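Local atomic coordinates of homocitrate synthase (Sulfolobus acidocaldarius, PDB entry 6KTQ), a protein that catalyses the aldol-type condensation of 2-oxoglutarate with acetyl-CoA to homocitrate, the first step of lysine biosynthesis by the alpha-aminoadipate route. Residues I126-S131 with R148-T153. Numbering follows the deposited sequence.
Sequences IFYGIS and RSIAET. With COA (coenzyme A), chain E.
With CG of Tyr128 set anti to the backbone N (chi1 -152°) and CG1 of Ile150 turned anti to its own carbonyl carbon (chi1 -75°), the tyrosine ring and the end of the isoleucine chain are brought together obliquely. CG1 and CD1 of Ile150 both lie against CB and CG of Tyr128, where the ring leaves the backbone, and CD1 reaches on to CD2, 3.7 Å away. CG2 of Ile130, whose side chain crosses that of Ile150 at about a right angle, comes within 4.1 Å of the same Ile150 CD1. Nearer the start of the strand segment, CD1 of Ile126 rests against the helix backbone, 3.6 Å from Thr153 O. Contacts of this largely apolar kind join strand 123-129 to helix 143-159 in the TIM-barrel catalytic domain, with its parallel strands inside and helices outside. Phe166 and Val186 also touch Ile150.

N6A of coenzyme A gives a 2.8 Å hydrogen bond to Phe127 O, while C2P of its thiol arm lies 3.9 Å above one face of the Phe127 ring, offset toward the rim. Tyr128 CD1 approaches the adenine at N1A, 3.7 Å away, and His139 stacks on the tyrosine ring. A water sits 2.9 Å from Tyr128 OH and also hydrogen-bonds to Ser149 OG. Replacing Tyr128 by an alanine would probably leave Ile150 CD1 and the adenine N1A without the ring that lies against both, His139 without its stacking partner, and the water without its tyrosine hydroxyl. One turn on, Thr153 OG1 and Thr153 N grip Ser149 O from opposite faces of its carbonyl plane.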
loop_
_atom_site.group_PDB
_atom_site.type_symbol
_atom_site.label_atom_id
_atom_site.label_comp_id
_atom_site.label_asym_id
_atom_site.label_seq_id
_atom_site.Cartn_x
_atom_site.Cartn_y
_atom_site.Cartn_z
ATOM N N ILE A 126 18.776 -19.267 -12.427
ATOM C CA ILE A 126 18.921 -19.336 -13.870
ATOM C C ILE A 126 18.529 -18.005 -14.440
ATOM O O ILE A 126 17.442 -17.495 -14.145
ATOM C CB ILE A 126 18.041 -20.429 -14.501
ATOM C CG1 ILE A 126 18.476 -21.820 -14.012
ATOM C CG2 ILE A 126 18.135 -20.344 -16.008
ATOM C CD1 ILE A 126 17.495 -22.923 -14.359
ATOM N N PHE A 127 19.415 -17.446 -15.251
ATOM C CA PHE A 127 19.162 -16.163 -15.889
ATOM C C PHE A 127 18.927 -16.297 -17.376
ATOM O O PHE A 127 19.455 -17.198 -18.007
ATOM C CB PHE A 127 20.303 -15.162 -15.591
ATOM C CG PHE A 127 21.667 -15.610 -16.043
ATOM C CD1 PHE A 127 22.489 -16.356 -15.193
ATOM C CD2 PHE A 127 22.150 -15.237 -17.289
ATOM C CE1 PHE A 127 23.751 -16.752 -15.600
ATOM C CE2 PHE A 127 23.408 -15.619 -17.706
ATOM C CZ PHE A 127 24.207 -16.381 -16.872
ATOM N N TYR A 128 18.104 -15.411 -17.927
ATOM C CA TYR A 128 17.929 -15.311 -19.368
ATOM C C TYR A 128 17.449 -13.918 -19.686
ATOM O O TYR A 128 16.691 -13.321 -18.922
ATOM C CB TYR A 128 16.907 -16.352 -19.873
ATOM C CG TYR A 128 17.098 -16.831 -21.299
ATOM C CD1 TYR A 128 17.919 -17.927 -21.588
ATOM C CD2 TYR A 128 16.427 -16.224 -22.358
ATOM C CE1 TYR A 128 18.084 -18.374 -22.910
ATOM C CE2 TYR A 128 16.586 -16.659 -23.673
ATOM C CZ TYR A 128 17.406 -17.729 -23.941
ATOM O OH TYR A 128 17.562 -18.133 -25.242
ATOM N N GLY A 129 17.853 -13.433 -20.850
ATOM C CA GLY A 129 17.566 -12.081 -21.277
ATOM C C GLY A 129 16.238 -12.091 -21.989
ATOM O O GLY A 129 16.097 -12.769 -22.988
ATOM N N ILE A 130 15.266 -11.326 -21.491
ATOM C CA ILE A 130 13.919 -11.398 -22.048
ATOM C C ILE A 130 13.400 -10.119 -22.702
ATOM O O ILE A 130 12.222 -10.049 -23.107
ATOM C CB ILE A 130 12.937 -12.012 -21.041
ATOM C CG1 ILE A 130 12.998 -11.365 -19.666
ATOM C CG2 ILE A 130 13.243 -13.479 -20.860
ATOM C CD1 ILE A 130 12.582 -9.922 -19.672
ATOM N N SER A 131 14.286 -9.137 -22.885
ATOM C CA SER A 131 13.964 -7.995 -23.703
ATOM C C SER A 131 14.174 -8.373 -25.133
ATOM O O SER A 131 14.891 -9.334 -25.423
ATOM C CB SER A 131 14.913 -6.824 -23.394
ATOM O OG SER A 131 16.251 -7.191 -23.690
ATOM N N ARG A 148 10.123 -21.727 -24.147
ATOM C CA ARG A 148 10.414 -23.162 -24.074
ATOM C C ARG A 148 11.742 -23.445 -23.387
ATOM O O ARG A 148 11.804 -24.310 -22.520
ATOM C CB ARG A 148 10.405 -23.796 -25.475
ATOM C CG ARG A 148 9.007 -24.049 -26.043
ATOM C CD ARG A 148 9.034 -24.721 -27.424
ATOM N NE ARG A 148 8.952 -23.732 -28.510
ATOM C CZ ARG A 148 9.862 -23.537 -29.472
ATOM N NH1 ARG A 148 10.972 -24.275 -29.552
ATOM N NH2 ARG A 148 9.652 -22.589 -30.380
ATOM N N SER A 149 12.800 -22.723 -23.761
ATOM C CA SER A 149 14.130 -22.966 -23.172
ATOM C C SER A 149 14.083 -22.737 -21.680
ATOM O O SER A 149 14.601 -23.526 -20.886
ATOM C CB SER A 149 15.204 -22.055 -23.754
ATOM O OG SER A 149 15.190 -22.027 -25.159
ATOM N N ILE A 150 13.425 -21.654 -21.294
ATOM C CA ILE A 150 13.325 -21.284 -19.888
ATOM C C ILE A 150 12.505 -22.318 -19.113
ATOM O O ILE A 150 12.940 -22.805 -18.055
ATOM C CB ILE A 150 12.776 -19.841 -19.784
ATOM C CG1 ILE A 150 13.896 -18.867 -20.156
ATOM C CG2 ILE A 150 12.249 -19.532 -18.420
ATOM C CD1 ILE A 150 13.386 -17.560 -20.700
ATOM N N ALA A 151 11.338 -22.680 -19.644
ATOM C CA ALA A 151 10.550 -23.736 -19.004
ATOM C C ALA A 151 11.365 -25.014 -18.829
ATOM O O ALA A 151 11.387 -25.593 -17.749
ATOM C CB ALA A 151 9.282 -24.031 -19.790
ATOM N N GLU A 152 12.042 -25.453 -19.881
ATOM C CA GLU A 152 12.775 -26.729 -19.804
ATOM C C GLU A 152 13.887 -26.673 -18.772
ATOM O O GLU A 152 14.048 -27.579 -17.942
ATOM C CB GLU A 152 13.340 -27.105 -21.171
ATOM C CG GLU A 152 12.239 -27.507 -22.137
ATOM C CD GLU A 152 12.726 -27.792 -23.549
ATOM O OE1 GLU A 152 11.854 -28.094 -24.398
ATOM O OE2 GLU A 152 13.958 -27.718 -23.804
ATOM N N THR A 153 14.656 -25.589 -18.803
ATOM C CA THR A 153 15.803 -25.487 -17.922
ATOM C C THR A 153 15.374 -25.293 -16.503
ATOM O O THR A 153 15.954 -25.893 -15.613
ATOM C CB THR A 153 16.783 -24.386 -18.362
ATOM O OG1 THR A 153 16.074 -23.175 -18.616
ATOM C CG2 THR A 153 17.482 -24.805 -19.629
HETATM N N1A COA E . 21.422 -19.063 -21.275
HETATM C C2A COA E . 21.981 -19.801 -22.274
HETATM N N3A COA E . 22.982 -19.338 -23.080
HETATM C C4A COA E . 23.460 -18.086 -22.943
HETATM C C5A COA E . 22.912 -17.234 -21.885
HETATM C C6A COA E . 21.834 -17.797 -21.046
HETATM N N6A COA E . 21.301 -17.039 -20.069
HETATM N N7A COA E . 23.571 -16.062 -21.955
HETATM C C8A COA E . 24.465 -16.147 -22.984
HETATM N N9A COA E . 24.380 -17.350 -23.566
HETATM C C1B COA E . 25.239 -17.881 -24.634
HETATM C C2B COA E . 25.331 -17.051 -25.885
HETATM O O2B COA E . 24.235 -17.234 -26.762
HETATM C C3B COA E . 26.621 -17.608 -26.443
HETATM O O3B COA E . 26.505 -18.921 -26.946
HETATM P P3B COA E . 27.331 -19.331 -28.256
HETATM O O7A COA E . 26.488 -20.447 -28.755
HETATM O O8A COA E . 28.683 -19.712 -27.691
HETATM O O9A COA E . 27.362 -18.122 -29.131
HETATM C C4B COA E . 27.512 -17.683 -25.231
HETATM O O4B COA E . 26.594 -17.923 -24.135
HETATM C C5B COA E . 28.233 -16.350 -25.376
HETATM O O5B COA E . 29.305 -16.159 -24.551
HETATM P P1A COA E . 30.852 -16.575 -24.674
HETATM O O1A COA E . 31.164 -15.843 -23.421
HETATM O O2A COA E . 31.546 -16.215 -25.961
HETATM O O3A COA E . 30.723 -18.170 -24.495
HETATM P P2A COA E . 31.780 -19.169 -23.872
HETATM O O4A COA E . 33.130 -18.919 -24.493
HETATM O O5A COA E . 31.145 -20.531 -23.884
HETATM O O6A COA E . 31.847 -18.790 -22.324
HETATM C CBP COA E . 31.030 -18.458 -20.075
HETATM C CCP COA E . 30.668 -18.866 -21.507
HETATM C CDP COA E . 29.791 -18.488 -19.167
HETATM C CEP COA E . 32.063 -19.451 -19.528
HETATM C CAP COA E . 31.664 -17.065 -20.155
HETATM O OAP COA E . 30.867 -16.130 -20.895
HETATM C C9P COA E . 31.897 -16.507 -18.789
HETATM O O9P COA E . 32.751 -17.007 -18.094
HETATM N N8P COA E . 31.111 -15.486 -18.438
HETATM C C7P COA E . 31.184 -14.804 -17.159
HETATM C C6P COA E . 29.854 -14.941 -16.403
HETATM C C5P COA E . 28.771 -14.174 -17.136
HETATM O O5P COA E . 28.929 -13.867 -18.327
HETATM N N4P COA E . 27.664 -13.880 -16.438
HETATM C C3P COA E . 26.535 -13.224 -17.096
HETATM C C2P COA E . 25.477 -12.681 -16.151
HETATM S S1P COA E . 24.105 -12.149 -17.221
HETATM O O HOH W 1 15.559 -19.778 -26.623
#